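Local coordinates for B-agarase (Agarivorans gilvus, PDB 5Z6P), which probably hydrolyses agarose at its beta-linked galactose units, as a glycoside hydrolase of family 50, at residues F542-L545 with L546-K549; S581-V584 with E585-L589; T562-S566 with W567-A571; L556-S559 with W560-N563. One frame throughout, in Å; residues are numbered along the deposited sequence.

Overall arrangement
Four contacts, each within one continuous stretch of chain, show how neighbouring helices are built from local bonds and then locked to one another. Interaction 1 comes first, spanning about two turns of helix 537-550. Interaction 4 follows where helix 553-560 ends, and interaction 3 takes over its last two residues, Thr-562 and Asn-563, to lead through the connecting loop into helix 567-572. Interaction 2 lies in the first turns of the long helix 581-609. None nests in or crosses another; interactions 4 and 3 overlap, and the rest run in series. Across the group, Leu-546, Trp-560 and Leu-570 meet in an apolar centre, while Asp-586 of interaction 2 binds both Lys-549 and Trp-560.

Interaction 1 of 4, residues F542-L545 with L546-K549; sequences FVEL and LKTK
Thr-548 doubles the helical grip on Glu-544, one turn earlier in helix 537-550. Its backbone N and its OG1 both donate to Glu-544 O, at 3.0 and 2.9 Å, and they reach that oxygen from opposite faces of its carbonyl plane. The hydroxyl can do so because OG1 stands beside the backbone N (chi1 -68°), folded back along the helix.

The close-packed part is the buried flank. Leu-546 N bonds Phe-542 O at 2.9 Å, nearly straight at 168°, and the leucine side chain leans over the same carbonyl, with CG 3.5 Å from Phe-542 O. Beyond it, Leu-546 packs against Trp-567, Leu-570 and Asp-586, while the Phe-542 ring turns off toward Thr-528 and Leu-590.

The outer flank is looser. Glu-544 is bent at its second torsion, which brings OE2 to 3.5 Å from Thr-548 OG1, whereas OE1 and Lys-547 NZ stay 5.1 Å apart, opposite charges without contact. Lys-549 runs extended in the other direction to form a salt bridge with Asp-586 of helix 581-609.

Chemically, the surface side has a carbonyl gripped by two donors, and the Glu-544 and Lys-547 charges probably attract each other only weakly, whereas the specific charge pairing is spent on joining this helix to helix 581-609.

Interaction 2 of 4, residues S581-V584 with E585-L589; sequences SAQV and EDYAL
Gln-583 and Tyr-587, one turn apart at the start of helix 581-609, send their side chains the same way and lie side by side, the amide plane only 25° from the ring plane. The phenol end passes the glutamine chain closely, Tyr-587 OH being 3.7 Å from Gln-583 CB. With CG of Tyr-587 beside its own backbone N (chi1 -58°), the ring folds back over the preceding turn, and Gln-583 O sits 3.0 Å above one ring face, displaced toward the rim. That carbonyl also accepts the short bond from Tyr-587 N, at 2.7 Å. Val-584 meets the ring differently: it crosses the tyrosine at about a right angle and brings CG2 to 4.1 Å from Tyr-587 CD2.

On another flank Asp-586 carries its carboxylate back toward Ala-582, where OD2 merely lies near Ala-582 O; the carboxylate is bound by Tyr-550, Trp-560 and Lys-549.

The first turn of the helix is held by Asn-580, whose OD1 accepts from Gln-583 N. Farther out, Tyr-587 OH bonds His-579 and the ring rests on Ala-525, Ile-526 and Leu-529 of helix 523-530, while Ala-582 and Gln-583 face helix 553-560, and Leu-589 reaches helix 537-550.

Interaction 3 of 4, residues T562-S566 with W567-A571; sequences TNLAS and WADLA
Residues 562-566 form an irregular loop that ends in Ser-566, itself almost fully extended (phi -171°), the N-cap of helix 567-572. The Ser-566 carbonyl takes the first regular helical bond, from Leu-570 N at 3.2 Å, and a weak one from Asp-569 N.

The serine side chain supplies the cap. OG is set between its own backbone N and carbonyl carbon (chi1 64°), the rotation that carries it over the helix start to accept from Asp-569 N at 3.1 Å. Asp-569 answers in the opposite direction: its OD2 takes the hydrogen of Ala-565 N on the anti lone pair, 3.1 Å away and practically straight at 178°. The exchange resembles a capping box, but the aspartate reaches the residue before the N-cap instead. Leu-564 lies across this acid, CD2 3.8 Å from Asp-569 OD2, while its other branch, CD1, packs 4.0 Å from Leu-570 CD1, an apolar contact like a hydrophobic staple, but from one residue before the usual N' position.

Both Asp-569 N and a loop amide thus find side-chain acceptors, and the negative aspartate lies near the helix start, where it would probably be favoured by the helix dipole.

Interaction 4 of 4, residues L556-S559 with W560-N563; sequences LNQS and WQTN
Leu-556 lies over one face of the Trp-560 indole, the main apolar element of this helix end. The CH-pi contact is nearly vertical: CD1 of Leu-556 stands 3.8 Å from the centroid of the Trp-560 six-membered ring, 13° off its normal. The other branch, CD2, also touches the ring, near Trp-560 CE3, and comes 3.7 Å from Thr-562 OG1. At the edge of the indole, near its plane, Ser-559 OG comes within 3.7 Å of Trp-560 CD1.

Backbone bonds mark the helix end. Trp-560 N donates to Leu-556 O at 2.7 Å, nearly along the C=O axis. Gln-561 adopts positive phi (57°) and the chain turns off, letting Thr-562 N come back to Asn-557 O at 3.1 Å, in the carbonyl plane on a lone pair. This is the six-to-one bond of a Schellman motif, although Gln-561 N gives its weak bond to the same oxygen and not to Gln-558 O.

Side-chain polarity secures the exit. Thr-562 OG1 donates to Asn-557 OD1 at 2.6 Å, the two chains meeting at about a right angle, and ND2 of the same amide bonds Leu-564 O, so one asparagine holds the departing loop at two points.

Around this end, Ser-559 OG bonds Tyr-550 and Trp-560 NE1 bonds Asp-586. Helix 553-560 is thereby attached to the end of helix 537-550 and to the start of helix 581-609.

Interaction 1 of 4, residues F542-L545 with L546-K549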
# COMPACT_ATOMS: atom_id res chain seq x y z
N PHE A 542 5.70 3.29 31.81
CA PHE A 542 4.40 2.65 32.03
C PHE A 542 4.14 2.42 33.52
O PHE A 542 3.04 2.65 34.00
CB PHE A 542 4.29 1.31 31.29
CG PHE A 542 4.09 1.41 29.78
CD1 PHE A 542 3.98 2.62 29.14
CD2 PHE A 542 4.01 0.26 29.02
CE1 PHE A 542 3.80 2.67 27.74
CE2 PHE A 542 3.84 0.31 27.64
CZ PHE A 542 3.74 1.51 27.00
N VAL A 543 5.16 1.97 34.25
CA VAL A 543 5.05 1.75 35.68
C VAL A 543 4.68 3.06 36.40
O VAL A 543 3.82 3.08 37.27
CB VAL A 543 6.35 1.17 36.27
CG1 VAL A 543 6.33 1.23 37.80
CG2 VAL A 543 6.54 -0.26 35.81
N GLU A 544 5.33 4.15 36.02
CA GLU A 544 5.08 5.43 36.68
C GLU A 544 3.68 5.94 36.32
O GLU A 544 3.02 6.57 37.13
CB GLU A 544 6.16 6.44 36.31
CG GLU A 544 5.92 7.85 36.84
CD GLU A 544 6.00 7.98 38.38
OE1 GLU A 544 6.61 7.12 39.05
OE2 GLU A 544 5.47 8.98 38.90
N LEU A 545 3.23 5.62 35.10
CA LEU A 545 1.88 5.97 34.69
C LEU A 545 0.83 5.23 35.54
O LEU A 545 -0.10 5.84 36.04
CB LEU A 545 1.68 5.68 33.20
CG LEU A 545 0.40 6.20 32.54
CD1 LEU A 545 0.52 6.19 31.03
CD2 LEU A 545 -0.88 5.42 32.95
N LEU A 546 0.98 3.92 35.68
CA LEU A 546 0.05 3.14 36.47
C LEU A 546 0.12 3.52 37.96
O LEU A 546 -0.89 3.54 38.64
CB LEU A 546 0.31 1.64 36.28
CG LEU A 546 0.01 1.20 34.83
CD1 LEU A 546 0.66 -0.13 34.46
CD2 LEU A 546 -1.49 1.20 34.57
N LYS A 547 1.32 3.81 38.44
CA LYS A 547 1.52 4.19 39.84
C LYS A 547 0.83 5.54 40.11
O LYS A 547 0.26 5.75 41.16
CB LYS A 547 3.01 4.25 40.15
CG LYS A 547 3.37 4.38 41.60
CD LYS A 547 4.85 4.09 41.77
CE LYS A 547 5.60 5.28 42.29
NZ LYS A 547 5.42 5.47 43.76
N THR A 548 0.86 6.43 39.14
CA THR A 548 0.18 7.71 39.27
C THR A 548 -1.35 7.54 39.28
O THR A 548 -2.06 8.19 40.04
CB THR A 548 0.61 8.67 38.14
OG1 THR A 548 1.98 9.02 38.33
CG2 THR A 548 -0.26 9.92 38.11
N LYS A 549 -1.84 6.64 38.43
CA LYS A 549 -3.26 6.34 38.42
C LYS A 549 -3.75 5.58 39.67
O LYS A 549 -4.77 5.93 40.23
CB LYS A 549 -3.64 5.53 37.19
CG LYS A 549 -5.07 5.08 37.21
CD LYS A 549 -5.46 4.37 35.94
CE LYS A 549 -6.95 4.20 35.85
NZ LYS A 549 -7.27 3.44 34.64

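Interaction 2 of 4, residues S581-V584 with E585-L589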
# COMPACT_ATOMS: atom_id res chain seq x y z
N SER A 581 -11.92 -5.22 31.19
CA SER A 581 -12.22 -3.90 30.64
C SER A 581 -11.38 -2.81 31.30
O SER A 581 -11.05 -1.82 30.65
CB SER A 581 -13.71 -3.57 30.78
OG SER A 581 -14.14 -3.73 32.11
N ALA A 582 -11.02 -3.00 32.56
CA ALA A 582 -10.17 -2.02 33.25
C ALA A 582 -8.74 -2.03 32.70
O ALA A 582 -8.16 -0.99 32.46
CB ALA A 582 -10.16 -2.27 34.73
N GLN A 583 -8.19 -3.22 32.50
CA GLN A 583 -6.87 -3.33 31.90
C GLN A 583 -6.81 -2.72 30.50
O GLN A 583 -5.79 -2.15 30.13
CB GLN A 583 -6.44 -4.80 31.85
CG GLN A 583 -6.02 -5.36 33.21
CD GLN A 583 -5.84 -6.87 33.21
OE1 GLN A 583 -6.54 -7.60 32.51
NE2 GLN A 583 -4.90 -7.35 34.02
N VAL A 584 -7.89 -2.84 29.73
CA VAL A 584 -7.88 -2.30 28.37
C VAL A 584 -7.91 -0.77 28.39
O VAL A 584 -7.21 -0.14 27.61
CB VAL A 584 -9.06 -2.85 27.53
CG1 VAL A 584 -9.21 -2.10 26.22
CG2 VAL A 584 -8.85 -4.35 27.26
N GLU A 585 -8.67 -0.18 29.30
CA GLU A 585 -8.56 1.26 29.53
C GLU A 585 -7.11 1.66 29.81
O GLU A 585 -6.62 2.63 29.26
CB GLU A 585 -9.46 1.71 30.69
CG GLU A 585 -10.94 1.85 30.34
CD GLU A 585 -11.85 1.75 31.57
OE1 GLU A 585 -13.07 1.58 31.40
OE2 GLU A 585 -11.34 1.84 32.71
N ASP A 586 -6.43 0.89 30.65
CA ASP A 586 -5.02 1.14 30.97
C ASP A 586 -4.11 0.92 29.75
O ASP A 586 -3.21 1.70 29.52
CB ASP A 586 -4.58 0.27 32.16
CG ASP A 586 -5.19 0.74 33.48
OD1 ASP A 586 -5.48 1.93 33.59
OD2 ASP A 586 -5.38 -0.08 34.40
N TYR A 587 -4.35 -0.14 28.97
CA TYR A 587 -3.56 -0.34 27.75
C TYR A 587 -3.65 0.89 26.85
O TYR A 587 -2.66 1.31 26.26
CB TYR A 587 -4.01 -1.59 26.96
CG TYR A 587 -3.96 -2.90 27.71
CD1 TYR A 587 -3.13 -3.08 28.81
CD2 TYR A 587 -4.75 -3.98 27.31
CE1 TYR A 587 -3.09 -4.29 29.50
CE2 TYR A 587 -4.73 -5.17 27.98
CZ TYR A 587 -3.90 -5.32 29.07
OH TYR A 587 -3.91 -6.52 29.72
N ALA A 588 -4.85 1.45 26.74
CA ALA A 588 -5.06 2.66 25.95
C ALA A 588 -4.22 3.85 26.45
O ALA A 588 -3.58 4.53 25.66
CB ALA A 588 -6.53 3.03 25.94
N LEU A 589 -4.24 4.09 27.75
CA LEU A 589 -3.41 5.14 28.34
C LEU A 589 -1.92 4.92 28.01
O LEU A 589 -1.22 5.84 27.64
CB LEU A 589 -3.58 5.18 29.86
CG LEU A 589 -4.95 5.56 30.45
CD1 LEU A 589 -4.92 5.40 31.96
CD2 LEU A 589 -5.34 6.98 30.05

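Interaction 3 of 4, residues T562-S566 with W567-A571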
# COMPACT_ATOMS: atom_id res chain seq x y z
N THR A 562 -5.25 -9.07 39.75
CA THR A 562 -3.92 -9.67 39.82
C THR A 562 -3.47 -9.76 41.28
O THR A 562 -4.13 -9.24 42.16
CB THR A 562 -2.88 -8.86 39.02
OG1 THR A 562 -2.91 -7.49 39.46
CG2 THR A 562 -3.17 -8.94 37.51
N ASN A 563 -2.34 -10.42 41.53
CA ASN A 563 -1.81 -10.52 42.89
C ASN A 563 -0.37 -10.03 42.96
O ASN A 563 0.48 -10.71 43.51
CB ASN A 563 -1.85 -11.97 43.42
CG ASN A 563 -3.18 -12.66 43.17
OD1 ASN A 563 -3.24 -13.69 42.51
ND2 ASN A 563 -4.25 -12.11 43.72
N LEU A 564 -0.09 -8.87 42.37
CA LEU A 564 1.27 -8.35 42.38
C LEU A 564 1.67 -7.91 43.79
O LEU A 564 0.85 -7.37 44.53
CB LEU A 564 1.41 -7.20 41.38
CG LEU A 564 1.16 -7.64 39.93
CD1 LEU A 564 1.09 -6.47 38.97
CD2 LEU A 564 2.28 -8.59 39.52
N ALA A 565 2.92 -8.15 44.17
CA ALA A 565 3.41 -7.82 45.50
C ALA A 565 3.77 -6.34 45.69
O ALA A 565 3.71 -5.82 46.80
CB ALA A 565 4.63 -8.68 45.84
N SER A 566 4.15 -5.66 44.62
CA SER A 566 4.69 -4.31 44.72
C SER A 566 4.82 -3.70 43.35
O SER A 566 4.65 -4.38 42.34
CB SER A 566 6.07 -4.32 45.39
OG SER A 566 7.00 -5.03 44.58
N TRP A 567 5.17 -2.42 43.31
CA TRP A 567 5.40 -1.76 42.04
C TRP A 567 6.63 -2.38 41.38
O TRP A 567 6.67 -2.51 40.17
CB TRP A 567 5.54 -0.25 42.25
CG TRP A 567 4.21 0.37 42.59
CD1 TRP A 567 3.88 0.97 43.76
CD2 TRP A 567 3.04 0.41 41.77
NE1 TRP A 567 2.57 1.40 43.72
CE2 TRP A 567 2.03 1.07 42.50
CE3 TRP A 567 2.75 -0.02 40.47
CZ2 TRP A 567 0.74 1.30 41.99
CZ3 TRP A 567 1.46 0.21 39.95
CH2 TRP A 567 0.48 0.86 40.72
N ALA A 568 7.59 -2.77 42.19
CA ALA A 568 8.80 -3.44 41.72
C ALA A 568 8.43 -4.75 41.03
O ALA A 568 9.03 -5.12 40.04
CB ALA A 568 9.79 -3.67 42.88
N ASP A 569 7.40 -5.43 41.54
CA ASP A 569 6.93 -6.68 40.97
C ASP A 569 6.31 -6.45 39.59
O ASP A 569 6.50 -7.24 38.67
CB ASP A 569 5.92 -7.36 41.92
CG ASP A 569 5.78 -8.86 41.66
OD1 ASP A 569 6.58 -9.41 40.89
OD2 ASP A 569 4.86 -9.49 42.23
N LEU A 570 5.57 -5.36 39.46
CA LEU A 570 5.05 -4.95 38.16
C LEU A 570 6.19 -4.67 37.21
O LEU A 570 6.20 -5.12 36.08
CB LEU A 570 4.20 -3.69 38.28
CG LEU A 570 3.67 -3.14 36.96
CD1 LEU A 570 2.83 -4.17 36.27
CD2 LEU A 570 2.85 -1.88 37.20
N ALA A 571 7.12 -3.85 37.69
CA ALA A 571 8.24 -3.38 36.91
C ALA A 571 9.07 -4.53 36.32
O ALA A 571 9.59 -4.39 35.23
CB ALA A 571 9.11 -2.48 37.77

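Interaction 4 of 4, residues L556-S559 with W560-N563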
# COMPACT_ATOMS: atom_id res chain seq x y z
N LEU A 556 -4.26 -1.39 41.97
CA LEU A 556 -4.08 -2.00 40.66
C LEU A 556 -4.55 -3.46 40.68
O LEU A 556 -5.22 -3.92 39.75
CB LEU A 556 -2.62 -1.92 40.21
CG LEU A 556 -2.39 -2.67 38.90
CD1 LEU A 556 -1.52 -1.86 37.95
CD2 LEU A 556 -1.77 -4.02 39.16
N ASN A 557 -4.20 -4.19 41.73
CA ASN A 557 -4.58 -5.59 41.86
C ASN A 557 -6.09 -5.77 41.85
O ASN A 557 -6.60 -6.67 41.21
CB ASN A 557 -3.98 -6.21 43.12
CG ASN A 557 -2.51 -6.60 42.94
OD1 ASN A 557 -2.04 -6.79 41.83
ND2 ASN A 557 -1.80 -6.71 44.04
N GLN A 558 -6.80 -4.89 42.56
CA GLN A 558 -8.26 -4.85 42.59
C GLN A 558 -8.84 -4.69 41.18
O GLN A 558 -9.74 -5.41 40.77
CB GLN A 558 -8.73 -3.71 43.49
CG GLN A 558 -10.16 -3.82 44.02
CD GLN A 558 -10.58 -5.26 44.31
OE1 GLN A 558 -11.44 -5.82 43.63
NE2 GLN A 558 -9.96 -5.86 45.33
N SER A 559 -8.29 -3.73 40.45
CA SER A 559 -8.75 -3.41 39.10
C SER A 559 -8.35 -4.47 38.07
O SER A 559 -9.16 -4.87 37.25
CB SER A 559 -8.21 -2.04 38.70
OG SER A 559 -8.30 -1.83 37.31
N TRP A 560 -7.10 -4.93 38.14
CA TRP A 560 -6.59 -5.90 37.18
C TRP A 560 -6.93 -7.35 37.53
O TRP A 560 -6.76 -8.23 36.71
CB TRP A 560 -5.07 -5.79 37.05
CG TRP A 560 -4.60 -4.64 36.26
CD1 TRP A 560 -5.30 -3.52 35.96
CD2 TRP A 560 -3.33 -4.50 35.64
NE1 TRP A 560 -4.55 -2.68 35.21
CE2 TRP A 560 -3.33 -3.26 34.99
CE3 TRP A 560 -2.19 -5.30 35.58
CZ2 TRP A 560 -2.23 -2.80 34.28
CZ3 TRP A 560 -1.10 -4.85 34.87
CH2 TRP A 560 -1.12 -3.60 34.23
N GLN A 561 -7.40 -7.57 38.76
CA GLN A 561 -7.62 -8.91 39.31
C GLN A 561 -6.32 -9.70 39.27
O GLN A 561 -6.28 -10.83 38.80
CB GLN A 561 -8.74 -9.64 38.56
CG GLN A 561 -10.13 -9.02 38.72
CD GLN A 561 -10.66 -9.07 40.16
OE1 GLN A 561 -10.10 -9.75 41.02
NE2 GLN A 561 -11.75 -8.35 40.41
N THR A 562 -5.25 -9.07 39.75
CA THR A 562 -3.92 -9.67 39.82
C THR A 562 -3.47 -9.76 41.28
O THR A 562 -4.13 -9.24 42.16
CB THR A 562 -2.88 -8.86 39.02
OG1 THR A 562 -2.91 -7.49 39.46
CG2 THR A 562 -3.17 -8.94 37.51
N ASN A 563 -2.34 -10.42 41.53
CA ASN A 563 -1.81 -10.52 42.89
C ASN A 563 -0.37 -10.03 42.96
O ASN A 563 0.48 -10.71 43.51
CB ASN A 563 -1.85 -11.97 43.42
CG ASN A 563 -3.18 -12.66 43.17
OD1 ASN A 563 -3.24 -13.69 42.51
ND2 ASN A 563 -4.25 -12.11 43.72